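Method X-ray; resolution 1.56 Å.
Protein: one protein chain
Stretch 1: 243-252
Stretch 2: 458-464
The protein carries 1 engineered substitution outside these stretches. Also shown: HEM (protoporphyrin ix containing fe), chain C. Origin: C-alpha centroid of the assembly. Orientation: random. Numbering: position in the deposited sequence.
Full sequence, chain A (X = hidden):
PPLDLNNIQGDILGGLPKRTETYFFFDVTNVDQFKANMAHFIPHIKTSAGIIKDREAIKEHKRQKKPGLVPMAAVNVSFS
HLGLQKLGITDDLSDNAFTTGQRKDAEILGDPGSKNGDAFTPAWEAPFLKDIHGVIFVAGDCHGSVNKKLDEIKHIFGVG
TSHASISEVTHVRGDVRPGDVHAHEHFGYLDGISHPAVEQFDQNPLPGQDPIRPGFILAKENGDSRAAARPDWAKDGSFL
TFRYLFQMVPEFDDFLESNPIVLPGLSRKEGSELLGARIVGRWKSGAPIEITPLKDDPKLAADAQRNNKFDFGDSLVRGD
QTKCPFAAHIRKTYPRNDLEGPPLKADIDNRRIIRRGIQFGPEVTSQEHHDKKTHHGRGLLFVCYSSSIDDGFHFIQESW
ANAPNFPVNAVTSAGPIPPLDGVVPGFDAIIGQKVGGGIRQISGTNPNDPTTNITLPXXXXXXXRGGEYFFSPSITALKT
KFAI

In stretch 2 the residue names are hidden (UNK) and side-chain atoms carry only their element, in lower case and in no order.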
# COMPACT_ATOMS: atom_id res chain seq x y z
N ARG A 243 1.40 6.32 -3.27
CA ARG A 243 2.81 6.65 -2.99
C ARG A 243 3.66 6.13 -4.10
O ARG A 243 3.62 4.96 -4.45
CB ARG A 243 3.29 6.07 -1.66
CG ARG A 243 2.47 6.57 -0.46
CD ARG A 243 3.02 7.85 0.12
NE ARG A 243 4.29 7.76 0.84
CZ ARG A 243 5.12 8.76 1.06
NH1 ARG A 243 4.94 9.95 0.52
NH2 ARG A 243 6.21 8.50 1.77
N TYR A 244 4.43 7.04 -4.71
CA TYR A 244 5.32 6.64 -5.82
C TYR A 244 6.68 6.28 -5.27
O TYR A 244 7.46 7.20 -4.89
CB TYR A 244 5.41 7.84 -6.74
CG TYR A 244 6.01 7.63 -8.11
CD1 TYR A 244 6.20 6.41 -8.66
CD2 TYR A 244 6.26 8.75 -8.90
CE1 TYR A 244 6.67 6.26 -9.97
CE2 TYR A 244 6.75 8.59 -10.17
CZ TYR A 244 6.91 7.38 -10.71
OH TYR A 244 7.41 7.27 -12.04
N LEU A 245 6.86 4.99 -5.02
CA LEU A 245 7.99 4.55 -4.16
C LEU A 245 9.11 3.94 -4.95
O LEU A 245 8.99 2.84 -5.45
CB LEU A 245 7.53 3.60 -3.07
CG LEU A 245 6.52 4.22 -2.12
CD1 LEU A 245 6.10 3.14 -1.06
CD2 LEU A 245 6.97 5.44 -1.34
N PHE A 246 10.19 4.68 -5.15
CA PHE A 246 11.32 4.11 -5.93
C PHE A 246 12.10 3.19 -4.99
O PHE A 246 12.22 3.49 -3.80
CB PHE A 246 12.22 5.25 -6.45
CG PHE A 246 11.67 5.93 -7.64
CD1 PHE A 246 10.56 6.72 -7.57
CD2 PHE A 246 12.23 5.76 -8.89
CE1 PHE A 246 9.96 7.28 -8.71
CE2 PHE A 246 11.69 6.39 -10.01
CZ PHE A 246 10.56 7.14 -9.91
N GLN A 247 12.59 2.10 -5.53
CA GLN A 247 13.39 1.16 -4.76
C GLN A 247 14.82 1.12 -5.29
O GLN A 247 15.06 1.07 -6.48
CB GLN A 247 12.76 -0.21 -4.85
CG GLN A 247 11.40 -0.23 -4.11
CD GLN A 247 10.69 -1.53 -4.33
OE1 GLN A 247 9.64 -1.53 -4.89
NE2 GLN A 247 11.14 -2.59 -3.77
N MET A 248 15.75 1.03 -4.36
CA MET A 248 17.17 0.97 -4.61
C MET A 248 17.66 -0.48 -4.44
O MET A 248 18.12 -0.86 -3.36
CB MET A 248 17.85 1.98 -3.66
CG MET A 248 17.23 3.38 -3.67
SD MET A 248 17.17 4.15 -5.29
CE MET A 248 18.87 4.57 -5.40
N VAL A 249 17.48 -1.28 -5.48
CA VAL A 249 17.64 -2.71 -5.43
C VAL A 249 19.07 -3.17 -5.24
O VAL A 249 19.34 -3.95 -4.34
CB VAL A 249 16.84 -3.45 -6.52
CG1 VAL A 249 16.94 -4.94 -6.38
CG2 VAL A 249 15.41 -3.00 -6.41
N PRO A 250 19.95 -2.76 -6.14
CA PRO A 250 21.37 -3.12 -5.94
C PRO A 250 21.92 -2.70 -4.58
O PRO A 250 22.70 -3.43 -3.94
CB PRO A 250 22.12 -2.39 -7.09
CG PRO A 250 21.03 -2.19 -8.14
CD PRO A 250 19.72 -1.98 -7.34
N GLU A 251 21.49 -1.54 -4.11
CA GLU A 251 21.88 -0.99 -2.82
C GLU A 251 21.41 -1.87 -1.70
O GLU A 251 22.15 -2.19 -0.76
CB GLU A 251 21.40 0.46 -2.65
CG GLU A 251 22.05 1.46 -3.57
CD GLU A 251 21.44 1.60 -4.96
OE1 GLU A 251 20.59 0.79 -5.39
OE2 GLU A 251 21.92 2.54 -5.67
N PHE A 252 20.19 -2.31 -1.75
CA PHE A 252 19.65 -3.24 -0.75
C PHE A 252 20.40 -4.56 -0.79
O PHE A 252 20.81 -5.11 0.30
CB PHE A 252 18.15 -3.38 -0.96
CG PHE A 252 17.45 -4.34 -0.03
CD1 PHE A 252 17.17 -3.94 1.26
CD2 PHE A 252 17.14 -5.62 -0.46
CE1 PHE A 252 16.51 -4.85 2.12
CE2 PHE A 252 16.48 -6.47 0.36
CZ PHE A 252 16.15 -6.05 1.59
N UNK A 458 23.13 5.49 4.60
CA UNK A 458 22.44 6.76 4.59
C UNK A 458 21.43 6.89 3.44
O UNK A 458 20.38 7.51 3.60
o UNK A 458 23.89 7.23 6.93
c UNK A 458 24.05 8.12 5.97
c UNK A 458 23.42 7.91 4.58
o UNK A 458 24.62 9.23 6.06
N UNK A 459 21.75 6.23 2.34
CA UNK A 459 20.72 6.08 1.25
C UNK A 459 19.64 5.04 1.67
O UNK A 459 19.87 3.85 1.70
o UNK A 459 20.21 7.62 -2.09
n UNK A 459 18.35 6.53 -1.37
c UNK A 459 19.64 6.58 -1.63
c UNK A 459 21.37 5.69 -0.04
c UNK A 459 20.44 5.39 -1.25
N UNK A 460 18.45 5.56 1.90
CA UNK A 460 17.28 4.77 2.19
C UNK A 460 17.00 3.86 0.97
O UNK A 460 17.18 4.23 -0.15
c UNK A 460 16.04 6.41 3.80
c UNK A 460 16.01 5.60 2.45
o UNK A 460 17.11 6.82 4.23
o UNK A 460 14.97 6.69 4.39
N UNK A 461 16.56 2.66 1.28
CA UNK A 461 16.25 1.69 0.27
C UNK A 461 15.01 2.05 -0.54
O UNK A 461 14.89 1.60 -1.72
c UNK A 461 19.43 -0.95 3.15
c UNK A 461 16.11 0.29 0.86
c UNK A 461 18.58 -0.06 1.14
c UNK A 461 17.10 -0.66 2.88
c UNK A 461 19.66 -0.46 1.93
c UNK A 461 17.30 -0.15 1.68
c UNK A 461 18.19 -1.05 3.67
N UNK A 462 14.09 2.80 0.06
CA UNK A 462 12.82 3.24 -0.61
C UNK A 462 12.81 4.74 -0.56
O UNK A 462 13.07 5.32 0.50
c UNK A 462 11.59 1.12 -0.06
c UNK A 462 10.31 3.17 -0.49
c UNK A 462 11.58 2.61 0.14
N UNK A 463 12.57 5.37 -1.70
CA UNK A 463 12.62 6.83 -1.85
C UNK A 463 11.27 7.30 -2.42
O UNK A 463 10.93 6.98 -3.57
c UNK A 463 15.06 6.69 -2.32
c UNK A 463 13.65 7.15 -2.83
c UNK A 463 13.77 8.69 -3.01
N UNK A 464 10.45 8.02 -1.66
CA UNK A 464 9.22 8.53 -2.22
C UNK A 464 9.47 9.68 -3.18
O UNK A 464 10.25 10.58 -2.84
c UNK A 464 10.67 8.45 -0.27
c UNK A 464 8.47 9.02 -1.01
c UNK A 464 9.55 9.36 0.02
CHA HEM C . 3.33 -6.38 3.65
CHB HEM C . 6.89 -4.95 0.73
CHC HEM C . 5.48 -0.39 1.35
CHD HEM C . 2.10 -1.78 4.53
C1A HEM C . 4.43 -6.43 2.79
C2A HEM C . 5.10 -7.61 2.35
C3A HEM C . 6.06 -7.22 1.50
C4A HEM C . 6.03 -5.79 1.48
CMA HEM C . 7.06 -8.10 0.83
CAA HEM C . 4.77 -9.02 2.81
CBA HEM C . 3.79 -9.83 1.96
CGA HEM C . 2.38 -9.32 2.05
O1A HEM C . 1.70 -9.55 3.05
O2A HEM C . 1.92 -8.70 1.06
C1B HEM C . 6.85 -3.56 0.63
C2B HEM C . 7.66 -2.77 -0.19
C3B HEM C . 7.28 -1.47 -0.07
C4B HEM C . 6.18 -1.50 0.91
CMB HEM C . 8.81 -3.25 -1.03
CAB HEM C . 7.76 -0.20 -0.66
CBB HEM C . 8.45 -0.15 -1.78
C1C HEM C . 4.52 -0.29 2.31
C2C HEM C . 3.91 0.85 2.85
C3C HEM C . 2.97 0.49 3.77
C4C HEM C . 2.94 -0.95 3.76
CMC HEM C . 4.25 2.25 2.43
CAC HEM C . 2.10 1.27 4.69
CBC HEM C . 2.42 2.50 5.16
C1D HEM C . 2.14 -3.17 4.48
C2D HEM C . 1.09 -3.98 5.19
C3D HEM C . 1.44 -5.29 4.89
C4D HEM C . 2.66 -5.22 4.11
CMD HEM C . -0.06 -3.51 5.98
CAD HEM C . 0.77 -6.56 5.39
CBD HEM C . 1.26 -7.00 6.73
CGD HEM C . 0.49 -8.19 7.25
O1D HEM C . 1.22 -9.13 7.64
O2D HEM C . -0.72 -8.22 7.17
NA HEM C . 5.07 -5.28 2.34
NB HEM C . 6.01 -2.78 1.35
NC HEM C . 3.98 -1.41 2.99
ND HEM C . 3.07 -3.95 3.93
FE HEM C . 4.58 -3.37 2.72

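Position 458 has four side-chain atoms: two carbons in a row, the second carrying two oxygens. A carboxylate one methylene from the backbone is aspartate, D458. It stays out of reach of stretch 1, its side chain coming no nearer than 10.5 Å, so its identity rests on the elements and bonding of its side-chain atoms.

At position 459 there are three carbons, the third carrying one oxygen and one nitrogen, a primary amide. Two carbons precede the amide carbon in asparagine's longer homologue, so the residue is glutamine, Q459. Its CB points toward stretch 1, and NE2 lies 4.1 Å from M248 CG. The same NE2 donates a hydrogen bond to the backbone O of position 460 (2.9 Å, 173°), which folds the side chain back over its own loop.

Position 460 repeats the pattern of two carbons and two oxygens, hence aspartate, D460. Its CA-to-CB bond points away, and the side chain remains 6.6 Å from stretch 1. The contact here comes from the backbone, with D460 O 3.6 Å from M248 CG.

Position 461 shows one carbon followed by a closed ring of six carbons with no oxygen attached. The absence of a hydroxyl excludes tyrosine and leaves phenylalanine, F461. Its ring receives the edge of F252 on one face: the centroids are 5.2 Å apart, the planes stand at 82°, and F252 CD1 approaches F461 CD2 to 3.7 Å. This residue loses 104 Å² to the other stretch, the largest share of any residue in either segment. Its backbone O also accepts a hydrogen bond from M248 N (2.8 Å, 160°).

Position 462 carries three carbons, the first bearing the other two. Branching at CB without oxygen identifies valine, V462. CG1 packs 3.8 Å from L245 CB, while CG2 lies 4.3 Å from Q247 CG and 3.8 Å from HEM CBB.

Position 463 has the same three-carbon fork, again valine, V463, but on the other face of the sheet. Its CB is 4.3 Å from F246 CB, and CG2 lies 4.2 Å from M248 CG.

At position 464 three carbons close a ring onto the backbone nitrogen, which defines proline, P464. Its CB sits over one face of the R243 guanidinium, 3.6 Å from NH2, and 3.9 Å from L245 CD2. With its nitrogen in the ring, it has no amide hydrogen to donate.

The contact is an antiparallel strand pairing extended by an aromatic contact. F246 and V463 form the hydrogen-bonded pair, through F246 N to V463 O (2.9 Å) and V463 N to F246 O (2.8 Å). The flanking pairs, L245 with P464 and Q247 with V462, are non-hydrogen-bonded and share the face on which L245, Q247 and V462 approach the heme. Beyond the strand, M248 at the helix N-cap position continues the backbone bonding to F461, and F252, in the helix that follows, meets the F461 ring.

Stretch 2, residues 458-464: DQDFVVP
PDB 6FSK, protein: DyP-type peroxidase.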